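Local coordinates for CCHC-type domain-containing protein (Trypanosoma brucei brucei, PDB 7C45), which probably acts as a 3'-5' RNA exonuclease of the RNase D type that trims guide RNAs, and carries two zinc knuckles, at residues Y14-L25 against K67-L78; Q50-S58 against R105-L114. All coordinates share one frame; numbering follows the deposited sequence.

Contact 1: Y14-L25 against K67-L78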
loop_
_atom_site.group_PDB
_atom_site.type_symbol
_atom_site.label_atom_id
_atom_site.label_comp_id
_atom_site.label_asym_id
_atom_site.label_seq_id
_atom_site.Cartn_x
_atom_site.Cartn_y
_atom_site.Cartn_z
ATOM N N TYR A 14 4.910 16.122 -5.272
ATOM C CA TYR A 14 3.730 16.681 -4.623
ATOM C C TYR A 14 4.081 17.137 -3.207
ATOM O O TYR A 14 4.568 16.327 -2.406
ATOM C CB TYR A 14 2.592 15.678 -4.539
ATOM C CG TYR A 14 1.854 15.338 -5.821
ATOM C CD1 TYR A 14 2.207 15.897 -7.051
ATOM C CD2 TYR A 14 0.795 14.443 -5.792
ATOM C CE1 TYR A 14 1.506 15.570 -8.208
ATOM C CE2 TYR A 14 0.101 14.114 -6.924
ATOM C CZ TYR A 14 0.458 14.679 -8.140
ATOM O OH TYR A 14 -0.266 14.335 -9.256
ATOM N N PRO A 15 3.872 18.402 -2.867
ATOM C CA PRO A 15 4.101 18.830 -1.488
ATOM C C PRO A 15 3.006 18.300 -0.578
ATOM O O PRO A 15 1.907 17.984 -1.014
ATOM C CB PRO A 15 4.054 20.361 -1.573
ATOM C CG PRO A 15 3.373 20.678 -2.867
ATOM C CD PRO A 15 3.218 19.437 -3.685
ATOM N N TYR A 16 3.324 18.197 0.700
ATOM C CA TYR A 16 2.284 17.912 1.678
ATOM C C TYR A 16 1.674 19.207 2.213
ATOM O O TYR A 16 2.294 20.278 2.207
ATOM C CB TYR A 16 2.814 17.078 2.849
ATOM C CG TYR A 16 3.819 17.755 3.745
ATOM C CD1 TYR A 16 3.413 18.672 4.706
ATOM C CD2 TYR A 16 5.166 17.446 3.673
ATOM C CE1 TYR A 16 4.331 19.311 5.530
ATOM C CE2 TYR A 16 6.088 18.076 4.493
ATOM C CZ TYR A 16 5.664 18.992 5.428
ATOM O OH TYR A 16 6.567 19.617 6.250
ATOM N N ARG A 17 0.455 19.074 2.713
ATOM C CA ARG A 17 -0.286 20.169 3.327
ATOM C C ARG A 17 -0.952 19.634 4.581
ATOM O O ARG A 17 -1.787 18.739 4.483
ATOM C CB ARG A 17 -1.345 20.713 2.380
ATOM C CG ARG A 17 -1.965 22.003 2.821
ATOM C CD ARG A 17 -2.384 22.757 1.575
ATOM N NE ARG A 17 -1.230 22.920 0.708
ATOM C CZ ARG A 17 -1.289 23.047 -0.613
ATOM N NH1 ARG A 17 -0.164 23.187 -1.308
ATOM N NH2 ARG A 17 -2.463 23.011 -1.243
ATOM N N VAL A 18 -0.583 20.185 5.741
ATOM C CA VAL A 18 -1.174 19.754 7.005
ATOM C C VAL A 18 -2.600 20.273 7.101
ATOM O O VAL A 18 -2.851 21.470 6.934
ATOM C CB VAL A 18 -0.340 20.254 8.195
ATOM C CG1 VAL A 18 -1.050 19.905 9.516
ATOM C CG2 VAL A 18 1.050 19.675 8.155
ATOM N N VAL A 19 -3.532 19.389 7.388
ATOM C CA VAL A 19 -4.936 19.759 7.507
ATOM C C VAL A 19 -5.286 19.653 8.988
ATOM O O VAL A 19 -5.552 18.563 9.502
ATOM C CB VAL A 19 -5.836 18.884 6.621
ATOM C CG1 VAL A 19 -7.305 19.240 6.813
ATOM C CG2 VAL A 19 -5.429 19.075 5.146
ATOM N N ASP A 20 -5.266 20.791 9.692
ATOM C CA ASP A 20 -5.401 20.749 11.138
ATOM C C ASP A 20 -6.362 21.801 11.681
ATOM O O ASP A 20 -6.429 21.982 12.898
ATOM C CB ASP A 20 -4.033 20.876 11.801
ATOM C CG ASP A 20 -3.299 22.144 11.426
ATOM O OD1 ASP A 20 -3.743 22.899 10.527
ATOM O OD2 ASP A 20 -2.238 22.357 12.024
ATOM N N THR A 21 -7.117 22.471 10.811
ATOM C CA THR A 21 -8.203 23.338 11.222
ATOM C C THR A 21 -9.453 22.983 10.429
ATOM O O THR A 21 -9.402 22.360 9.366
ATOM C CB THR A 21 -7.875 24.824 11.009
ATOM O OG1 THR A 21 -7.814 25.099 9.606
ATOM C CG2 THR A 21 -6.525 25.162 11.627
ATOM N N HIS A 22 -10.595 23.412 10.965
ATOM C CA HIS A 22 -11.859 23.195 10.278
ATOM C C HIS A 22 -11.855 23.848 8.899
ATOM O O HIS A 22 -12.328 23.251 7.927
ATOM C CB HIS A 22 -13.006 23.727 11.146
ATOM C CG HIS A 22 -14.368 23.430 10.601
ATOM N ND1 HIS A 22 -14.867 22.148 10.504
ATOM C CD2 HIS A 22 -15.338 24.247 10.128
ATOM C CE1 HIS A 22 -16.083 22.189 9.992
ATOM N NE2 HIS A 22 -16.393 23.451 9.756
ATOM N N GLU A 23 -11.287 25.052 8.781
ATOM C CA GLU A 23 -11.219 25.695 7.470
ATOM C C GLU A 23 -10.398 24.855 6.495
ATOM O O GLU A 23 -10.813 24.614 5.351
ATOM C CB GLU A 23 -10.636 27.102 7.587
ATOM C CG GLU A 23 -11.629 28.135 8.090
ATOM C CD GLU A 23 -12.869 28.229 7.212
ATOM O OE1 GLU A 23 -12.724 28.215 5.972
ATOM O OE2 GLU A 23 -13.991 28.305 7.760
ATOM N N LYS A 24 -9.229 24.388 6.933
ATOM C CA LYS A 24 -8.405 23.582 6.040
ATOM C C LYS A 24 -9.105 22.282 5.661
ATOM O O LYS A 24 -8.954 21.778 4.538
ATOM C CB LYS A 24 -7.057 23.308 6.698
ATOM C CG LYS A 24 -6.121 24.538 6.721
ATOM C CD LYS A 24 -4.989 24.274 7.693
ATOM C CE LYS A 24 -4.297 25.522 8.208
ATOM N NZ LYS A 24 -3.053 25.142 8.933
ATOM N N LEU A 25 -9.866 21.714 6.594
ATOM C CA LEU A 25 -10.567 20.461 6.349
ATOM C C LEU A 25 -11.643 20.606 5.281
ATOM O O LEU A 25 -11.821 19.715 4.447
ATOM C CB LEU A 25 -11.179 19.964 7.653
ATOM C CG LEU A 25 -12.091 18.733 7.606
ATOM C CD1 LEU A 25 -11.318 17.465 7.186
ATOM C CD2 LEU A 25 -12.741 18.534 8.962
ATOM N N LYS A 67 -5.730 16.688 -7.419
ATOM C CA LYS A 67 -4.907 17.812 -7.007
ATOM C C LYS A 67 -3.499 17.334 -6.678
ATOM O O LYS A 67 -3.336 16.272 -6.063
ATOM C CB LYS A 67 -5.555 18.524 -5.818
ATOM C CG LYS A 67 -4.860 19.798 -5.412
ATOM C CD LYS A 67 -5.452 20.409 -4.172
ATOM C CE LYS A 67 -5.377 21.919 -4.241
ATOM N NZ LYS A 67 -5.885 22.435 -5.550
ATOM N N PRO A 68 -2.460 18.063 -7.080
ATOM C CA PRO A 68 -1.068 17.618 -6.866
ATOM C C PRO A 68 -0.558 17.965 -5.479
ATOM O O PRO A 68 0.390 18.743 -5.310
ATOM C CB PRO A 68 -0.312 18.395 -7.957
ATOM C CG PRO A 68 -1.077 19.658 -8.063
ATOM C CD PRO A 68 -2.514 19.261 -7.937
ATOM N N VAL A 69 -1.184 17.367 -4.461
ATOM C CA VAL A 69 -0.854 17.649 -3.071
ATOM C C VAL A 69 -1.083 16.376 -2.267
ATOM O O VAL A 69 -1.904 15.537 -2.634
ATOM C CB VAL A 69 -1.709 18.813 -2.495
ATOM C CG1 VAL A 69 -3.129 18.372 -2.257
ATOM C CG2 VAL A 69 -1.116 19.365 -1.204
ATOM N N VAL A 70 -0.382 16.256 -1.148
ATOM C CA VAL A 70 -0.650 15.213 -0.157
ATOM C C VAL A 70 -1.303 15.882 1.046
ATOM O O VAL A 70 -0.704 16.771 1.660
ATOM C CB VAL A 70 0.637 14.481 0.255
ATOM C CG1 VAL A 70 0.368 13.500 1.411
ATOM C CG2 VAL A 70 1.249 13.782 -0.951
ATOM N N PHE A 71 -2.537 15.504 1.352
ATOM C CA PHE A 71 -3.191 16.063 2.535
ATOM C C PHE A 71 -2.776 15.235 3.739
ATOM O O PHE A 71 -2.876 14.010 3.702
ATOM C CB PHE A 71 -4.709 16.048 2.395
ATOM C CG PHE A 71 -5.253 16.998 1.339
ATOM C CD1 PHE A 71 -5.043 18.358 1.441
ATOM C CD2 PHE A 71 -6.029 16.504 0.283
ATOM C CE1 PHE A 71 -5.566 19.223 0.495
ATOM C CE2 PHE A 71 -6.551 17.353 -0.677
ATOM C CZ PHE A 71 -6.333 18.713 -0.569
ATOM N N LEU A 72 -2.309 15.892 4.794
ATOM C CA LEU A 72 -2.025 15.212 6.053
ATOM C C LEU A 72 -3.110 15.638 7.032
ATOM O O LEU A 72 -3.054 16.736 7.590
ATOM C CB LEU A 72 -0.639 15.548 6.583
ATOM C CG LEU A 72 0.514 15.259 5.623
ATOM C CD1 LEU A 72 1.798 15.769 6.222
ATOM C CD2 LEU A 72 0.592 13.754 5.359
ATOM N N PHE A 73 -4.099 14.783 7.226
ATOM C CA PHE A 73 -5.204 15.124 8.107
ATOM C C PHE A 73 -4.757 14.906 9.541
ATOM O O PHE A 73 -4.465 13.777 9.933
ATOM C CB PHE A 73 -6.431 14.279 7.801
ATOM C CG PHE A 73 -7.086 14.618 6.500
ATOM C CD1 PHE A 73 -7.926 15.715 6.408
ATOM C CD2 PHE A 73 -6.866 13.845 5.373
ATOM C CE1 PHE A 73 -8.539 16.036 5.218
ATOM C CE2 PHE A 73 -7.492 14.153 4.170
ATOM C CZ PHE A 73 -8.336 15.245 4.100
ATOM N N ASP A 74 -4.697 15.986 10.320
ATOM C CA ASP A 74 -4.313 15.874 11.725
ATOM C C ASP A 74 -5.574 15.526 12.517
ATOM O O ASP A 74 -6.264 16.383 13.076
ATOM C CB ASP A 74 -3.649 17.157 12.205
ATOM C CG ASP A 74 -3.126 17.045 13.623
ATOM O OD1 ASP A 74 -3.480 16.081 14.312
ATOM O OD2 ASP A 74 -2.375 17.934 14.054
ATOM N N VAL A 75 -5.892 14.227 12.534
ATOM C CA VAL A 75 -7.086 13.761 13.241
ATOM C C VAL A 75 -6.953 14.010 14.748
ATOM O O VAL A 75 -7.938 14.327 15.421
ATOM C CB VAL A 75 -7.327 12.269 12.895
ATOM C CG1 VAL A 75 -8.498 11.682 13.699
ATOM C CG2 VAL A 75 -7.600 12.112 11.413
ATOM N N LEU A 76 -5.749 13.878 15.301
ATOM C CA LEU A 76 -5.564 14.127 16.735
ATOM C C LEU A 76 -5.973 15.552 17.089
ATOM O O LEU A 76 -6.699 15.779 18.063
ATOM C CB LEU A 76 -4.112 13.869 17.136
ATOM C CG LEU A 76 -3.720 14.010 18.602
ATOM C CD1 LEU A 76 -4.439 12.949 19.421
ATOM C CD2 LEU A 76 -2.193 13.963 18.773
ATOM N N THR A 77 -5.595 16.515 16.239
ATOM C CA THR A 77 -5.922 17.905 16.535
ATOM C C THR A 77 -7.375 18.224 16.176
ATOM O O THR A 77 -8.085 18.838 16.963
ATOM C CB THR A 77 -4.956 18.830 15.796
ATOM O OG1 THR A 77 -3.623 18.631 16.291
ATOM C CG2 THR A 77 -5.358 20.275 16.016
ATOM N N LEU A 78 -7.830 17.808 14.988
ATOM C CA LEU A 78 -9.205 18.072 14.567
ATOM C C LEU A 78 -10.231 17.425 15.496
ATOM O O LEU A 78 -11.324 17.969 15.694
ATOM C CB LEU A 78 -9.417 17.546 13.150
ATOM C CG LEU A 78 -8.648 18.250 12.035
ATOM C CD1 LEU A 78 -8.770 17.433 10.748
ATOM C CD2 LEU A 78 -9.185 19.669 11.831
HETATM O O HOH W 1 -0.828 20.036 13.374
#
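Pro68 sits as a bump against the flat of the Tyr14 ring: its CA lies over the ring centre, and its CB is 3.4 Å from Tyr14 CE1 in a CH-pi contact. With chi1 at -73° Tyr14 CG lies beside its own backbone N, which lays the ring over this turn. Next along, the guanidinium of Arg17 is draped over a methyl, Val69 CG2 standing 3.7 Å from Arg17 CZ and under the middle of the planar group. The backbones run parallel as strands 16-19 and 70-74, joined by hydrogen bonds from Val70 N to Pro15 O through to Asp74 N to Val19 O (2.8 Å). Strand 16-19 is the outermost strand, within this chain, of the mixed sheet of the RNase D exonuclease fold, and strand 57-64 continues the sheet beyond 70-74. On one face Leu72 CD1 fits against Tyr16, 3.7 Å from Tyr16 CD1, while the rest of that tyrosine ring leads off toward helix 182-202. On the other, the two methyls of Val19 fork between neighbouring phenylalanines: CG1 meets Phe73 CD1 at 3.6 Å and CG2 meets Phe71 CD1. Leu25, from the helix that follows strand 16-19, sets its CD1 against Phe73 CE1, and Phe83 packs edge-to-face with the same phenylalanine. Where both strands give way to helices, Leu78 pushes CD2 against the turn, 3.5 Å from Asp20 C. A water donates to Asp20 OD2 and Asp74 OD2; Lys24 NZ pairs with Asp20 OD1 on its syn side, balancing one charge, while Asp74 caps its helix through Thr77 N and pairs with Arg178.

Contact 2: Q50-S58 against R105-L114; sequences QAKQLGRIS and RDVEALSCQL. With nucleotides of chain B.
Leu54 and Ile57 make the tightly packed part of this contact. Ile57 CD1 drops between Ala109 CB and Leu114 CG, 4.0 Å from the latter, as strand 57-64 starts alongside helix 104-114. Leu54 fills the next hollow: its CG rests 3.8 Å from Arg105 CB, its CD1 lies near Ala109 CB, and its CD2 turns to the RNA, 3.4 Å from O4' of U10 of chain B.

The looser side is polar and carries the partly exposed Gln113, Gln53 and Lys52 together with two waters. Ile57 N donates to Gln113 OE1 at 2.8 Å, in the carbonyl plane and on a lone pair, while Gln113 NE2 gives a hydrogen bond to Gly55 O from above that carbonyl's plane. The amide thus spans the backbone between Gly55 and Ile57, and a water that accepts from Gln113 NE2 donates to Leu54 O. Another water accepts from Leu54 N and donates to Arg105 O and Glu108 OE1. Gln53, bent at chi2 (64°), brings NE2 to Glu108 OE2 at 3.0 Å, with the amide and carboxylate planes 54° apart. Lys52 crosses Arg105 at about a right angle; Glu235 forms a salt bridge with Arg105 NH2 and a long, weak ion pair with Lys52 NZ.

Beneath this, the buried Arg105 holds the buried Glu108 side-on, NE and NH1 both reaching OE1 from the same face of the carboxylate, and Val232 N adds a bond to OE2. Asp106, on the same helix, lies by the calcium site and binds manganese in another structure of this protein. So many donors probably favour the charged form of Glu108, and the bonds to Glu108 and Glu235 fix the Arg105 side chain, whose aliphatic CG packs 3.5 Å from O2 of U9 of chain B, probably steadying that surface for RNA.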
loop_
_atom_site.group_PDB
_atom_site.type_symbol
_atom_site.label_atom_id
_atom_site.label_comp_id
_atom_site.label_asym_id
_atom_site.label_seq_id
_atom_site.Cartn_x
_atom_site.Cartn_y
_atom_site.Cartn_z
ATOM N N GLN A 50 2.656 -6.820 21.152
ATOM C CA GLN A 50 1.593 -7.820 21.221
ATOM C C GLN A 50 0.297 -7.318 20.594
ATOM O O GLN A 50 -0.419 -8.089 19.948
ATOM C CB GLN A 50 1.360 -8.244 22.676
ATOM N N ALA A 51 -0.022 -6.041 20.760
ATOM C CA ALA A 51 -1.278 -5.512 20.231
ATOM C C ALA A 51 -1.193 -5.337 18.716
ATOM O O ALA A 51 -0.424 -4.506 18.223
ATOM C CB ALA A 51 -1.613 -4.186 20.906
ATOM N N LYS A 52 -1.993 -6.105 17.978
ATOM C CA LYS A 52 -1.996 -6.000 16.522
ATOM C C LYS A 52 -2.738 -4.761 16.022
ATOM O O LYS A 52 -2.374 -4.207 14.969
ATOM C CB LYS A 52 -2.622 -7.257 15.920
ATOM C CG LYS A 52 -1.707 -8.032 14.997
ATOM C CD LYS A 52 -2.359 -9.323 14.532
ATOM C CE LYS A 52 -1.489 -10.031 13.522
ATOM N NZ LYS A 52 -1.259 -9.152 12.340
ATOM N N GLN A 53 -3.779 -4.328 16.735
ATOM C CA GLN A 53 -4.540 -3.151 16.325
ATOM C C GLN A 53 -3.647 -1.908 16.308
ATOM O O GLN A 53 -2.767 -1.738 17.153
ATOM C CB GLN A 53 -5.719 -2.912 17.277
ATOM C CG GLN A 53 -6.865 -3.922 17.218
ATOM C CD GLN A 53 -6.465 -5.339 17.624
ATOM O OE1 GLN A 53 -5.612 -5.540 18.493
ATOM N NE2 GLN A 53 -7.071 -6.331 16.972
ATOM N N LEU A 54 -3.903 -1.009 15.355
ATOM C CA LEU A 54 -3.227 0.280 15.383
ATOM C C LEU A 54 -3.576 1.000 16.677
ATOM O O LEU A 54 -4.679 0.864 17.200
ATOM C CB LEU A 54 -3.643 1.154 14.203
ATOM C CG LEU A 54 -3.178 0.711 12.808
ATOM C CD1 LEU A 54 -3.473 1.807 11.840
ATOM C CD2 LEU A 54 -1.706 0.358 12.767
ATOM N N GLY A 55 -2.628 1.781 17.178
ATOM C CA GLY A 55 -2.913 2.692 18.270
ATOM C C GLY A 55 -3.797 3.860 17.827
ATOM O O GLY A 55 -4.383 3.872 16.748
ATOM N N ARG A 56 -3.897 4.848 18.710
ATOM C CA ARG A 56 -4.773 5.993 18.462
ATOM C C ARG A 56 -4.392 6.663 17.150
ATOM O O ARG A 56 -3.222 6.938 16.912
ATOM C CB ARG A 56 -4.645 6.986 19.608
ATOM C CG ARG A 56 -5.579 8.163 19.527
ATOM C CD ARG A 56 -5.408 8.974 20.809
ATOM N NE ARG A 56 -6.217 10.176 20.846
ATOM C CZ ARG A 56 -6.292 10.973 21.898
ATOM N NH1 ARG A 56 -5.610 10.676 23.007
ATOM N NH2 ARG A 56 -7.056 12.055 21.851
ATOM N N ILE A 57 -5.373 6.886 16.278
ATOM C CA ILE A 57 -5.069 7.516 14.997
ATOM C C ILE A 57 -4.492 8.904 15.230
ATOM O O ILE A 57 -5.047 9.704 15.987
ATOM C CB ILE A 57 -6.319 7.596 14.117
ATOM C CG1 ILE A 57 -6.697 6.207 13.598
ATOM C CG2 ILE A 57 -6.064 8.545 12.972
ATOM C CD1 ILE A 57 -8.015 6.179 12.889
ATOM N N SER A 58 -3.365 9.188 14.576
ATOM C CA SER A 58 -2.739 10.502 14.638
ATOM C C SER A 58 -2.976 11.275 13.343
ATOM O O SER A 58 -3.538 12.373 13.354
ATOM C CB SER A 58 -1.242 10.354 14.908
ATOM O OG SER A 58 -0.593 11.608 14.954
ATOM N N ARG A 105 -5.038 -3.305 8.859
ATOM C CA ARG A 105 -5.003 -2.518 10.093
ATOM C C ARG A 105 -5.677 -1.158 9.910
ATOM O O ARG A 105 -6.329 -0.652 10.834
ATOM C CB ARG A 105 -3.553 -2.327 10.545
ATOM C CG ARG A 105 -3.139 -3.078 11.765
ATOM C CD ARG A 105 -3.388 -4.538 11.597
ATOM N NE ARG A 105 -4.554 -4.997 12.351
ATOM C CZ ARG A 105 -4.985 -6.247 12.290
ATOM N NH1 ARG A 105 -6.050 -6.639 12.977
ATOM N NH2 ARG A 105 -4.325 -7.116 11.530
ATOM N N ASP A 106 -5.508 -0.542 8.740
ATOM C CA ASP A 106 -6.108 0.768 8.482
ATOM C C ASP A 106 -7.617 0.704 8.579
ATOM O O ASP A 106 -8.252 1.545 9.229
ATOM C CB ASP A 106 -5.719 1.270 7.091
ATOM C CG ASP A 106 -4.263 1.668 7.002
ATOM O OD1 ASP A 106 -3.601 1.738 8.049
ATOM O OD2 ASP A 106 -3.808 1.936 5.876
ATOM N N VAL A 107 -8.206 -0.297 7.923
ATOM C CA VAL A 107 -9.649 -0.426 7.871
ATOM C C VAL A 107 -10.194 -0.775 9.248
ATOM O O VAL A 107 -11.250 -0.266 9.668
ATOM C CB VAL A 107 -9.996 -1.472 6.796
ATOM C CG1 VAL A 107 -11.281 -2.179 7.082
ATOM C CG2 VAL A 107 -9.965 -0.797 5.423
ATOM N N GLU A 108 -9.450 -1.600 9.998
ATOM C CA GLU A 108 -9.824 -1.882 11.370
ATOM C C GLU A 108 -9.854 -0.607 12.193
ATOM O O GLU A 108 -10.779 -0.402 12.973
ATOM C CB GLU A 108 -8.849 -2.875 11.992
ATOM C CG GLU A 108 -9.150 -3.185 13.446
ATOM C CD GLU A 108 -8.154 -4.159 14.004
ATOM O OE1 GLU A 108 -6.952 -3.916 13.821
ATOM O OE2 GLU A 108 -8.568 -5.179 14.590
ATOM N N ALA A 109 -8.858 0.264 12.009
ATOM C CA ALA A 109 -8.816 1.513 12.771
ATOM C C ALA A 109 -9.896 2.476 12.313
ATOM O O ALA A 109 -10.490 3.182 13.138
ATOM C CB ALA A 109 -7.437 2.167 12.666
ATOM N N LEU A 110 -10.155 2.539 11.004
ATOM C CA LEU A 110 -11.239 3.392 10.528
ATOM C C LEU A 110 -12.564 2.969 11.147
ATOM O O LEU A 110 -13.359 3.813 11.557
ATOM C CB LEU A 110 -11.333 3.359 9.001
ATOM C CG LEU A 110 -10.175 4.042 8.270
ATOM C CD1 LEU A 110 -10.343 3.881 6.758
ATOM C CD2 LEU A 110 -10.084 5.518 8.638
ATOM N N SER A 111 -12.811 1.661 11.233
ATOM C CA SER A 111 -14.096 1.190 11.739
ATOM C C SER A 111 -14.178 1.338 13.255
ATOM O O SER A 111 -15.158 1.874 13.777
ATOM C CB SER A 111 -14.327 -0.266 11.320
ATOM O OG SER A 111 -15.541 -0.759 11.873
ATOM N N CYS A 112 -13.153 0.878 13.968
ATOM C CA CYS A 112 -13.159 0.907 15.430
ATOM C C CYS A 112 -13.123 2.322 15.967
ATOM O O CYS A 112 -13.874 2.665 16.888
ATOM C CB CYS A 112 -11.958 0.158 15.978
ATOM S SG CYS A 112 -12.104 -1.601 15.847
ATOM N N GLN A 113 -12.212 3.132 15.446
ATOM C CA GLN A 113 -11.972 4.456 15.994
ATOM C C GLN A 113 -12.858 5.521 15.377
ATOM O O GLN A 113 -13.297 6.431 16.089
ATOM C CB GLN A 113 -10.504 4.829 15.825
ATOM C CG GLN A 113 -9.583 3.923 16.609
ATOM C CD GLN A 113 -8.155 4.357 16.503
ATOM O OE1 GLN A 113 -7.827 5.540 16.664
ATOM N NE2 GLN A 113 -7.291 3.413 16.201
ATOM N N LEU A 114 -13.173 5.422 14.082
ATOM C CA LEU A 114 -13.926 6.477 13.426
ATOM C C LEU A 114 -15.352 6.085 13.102
ATOM O O LEU A 114 -16.159 6.970 12.797
ATOM C CB LEU A 114 -13.213 6.922 12.130
ATOM C CG LEU A 114 -11.769 7.420 12.279
ATOM C CD1 LEU A 114 -11.221 8.006 10.989
ATOM C CD2 LEU A 114 -11.664 8.423 13.419
ATOM P P U B 9 4.767 -2.994 5.018
ATOM O OP1 U B 9 4.860 -2.169 3.788
ATOM O OP2 U B 9 5.967 -3.211 5.860
ATOM O "O5'" U B 9 3.588 -2.510 5.968
ATOM C "C5'" U B 9 2.441 -1.836 5.462
ATOM C "C4'" U B 9 1.401 -1.526 6.524
ATOM O "O4'" U B 9 1.059 -2.701 7.295
ATOM C "C3'" U B 9 1.756 -0.495 7.583
ATOM O "O3'" U B 9 1.664 0.826 7.108
ATOM C "C2'" U B 9 0.771 -0.811 8.701
ATOM O "O2'" U B 9 -0.524 -0.288 8.428
ATOM C "C1'" U B 9 0.700 -2.331 8.608
ATOM N N1 U B 9 1.629 -2.979 9.551
ATOM C C2 U B 9 1.280 -3.012 10.901
ATOM O O2 U B 9 0.256 -2.540 11.354
ATOM N N3 U B 9 2.183 -3.624 11.728
ATOM C C4 U B 9 3.382 -4.194 11.354
ATOM O O4 U B 9 4.090 -4.706 12.218
ATOM C C5 U B 9 3.673 -4.115 9.950
ATOM C C6 U B 9 2.811 -3.524 9.111
ATOM P P U B 10 2.699 1.929 7.628
ATOM O OP1 U B 10 2.252 3.191 7.008
ATOM O OP2 U B 10 4.096 1.440 7.433
ATOM O "O5'" U B 10 2.430 1.997 9.201
ATOM C "C5'" U B 10 1.269 2.642 9.697
ATOM C "C4'" U B 10 1.186 2.562 11.198
ATOM O "O4'" U B 10 1.404 1.199 11.608
ATOM C "C3'" U B 10 2.235 3.347 11.968
ATOM O "O3'" U B 10 1.894 4.707 12.113
ATOM C "C2'" U B 10 2.288 2.616 13.299
ATOM O "O2'" U B 10 1.200 3.028 14.115
ATOM C "C1'" U B 10 2.051 1.172 12.860
ATOM N N1 U B 10 3.306 0.410 12.719
ATOM C C2 U B 10 3.837 -0.082 13.890
ATOM O O2 U B 10 3.307 0.118 14.973
ATOM N N3 U B 10 4.998 -0.796 13.730
ATOM C C4 U B 10 5.645 -1.060 12.539
ATOM O O4 U B 10 6.681 -1.717 12.562
ATOM C C5 U B 10 5.021 -0.523 11.368
ATOM C C6 U B 10 3.892 0.179 11.494
HETATM O O HOH W 2 -6.246 -1.377 13.492
HETATM O O HOH W 3 -7.312 0.347 15.735
#

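Both contacts belong to the exonuclease domain and meet on one sheet, since strand 57-64, which begins in contact 2, lies next to strand 70-74 of contact 1. Neither is wholly core: contact 1 buries the larger area at the sheet's outer edge, about 11 Å at its nearest atom from the bound RNA, whereas contact 2 touches the nucleotides directly. Their chemistry follows. Contact 1 pairs strand with strand through backbone bonds and apolar side chains, while contact 2 sets a loop and strand start on a helix, using side-chain amides, a buried charge pair and waters. Val75 packs on Ile57 and Leu76 on Arg56, bringing the two directly together.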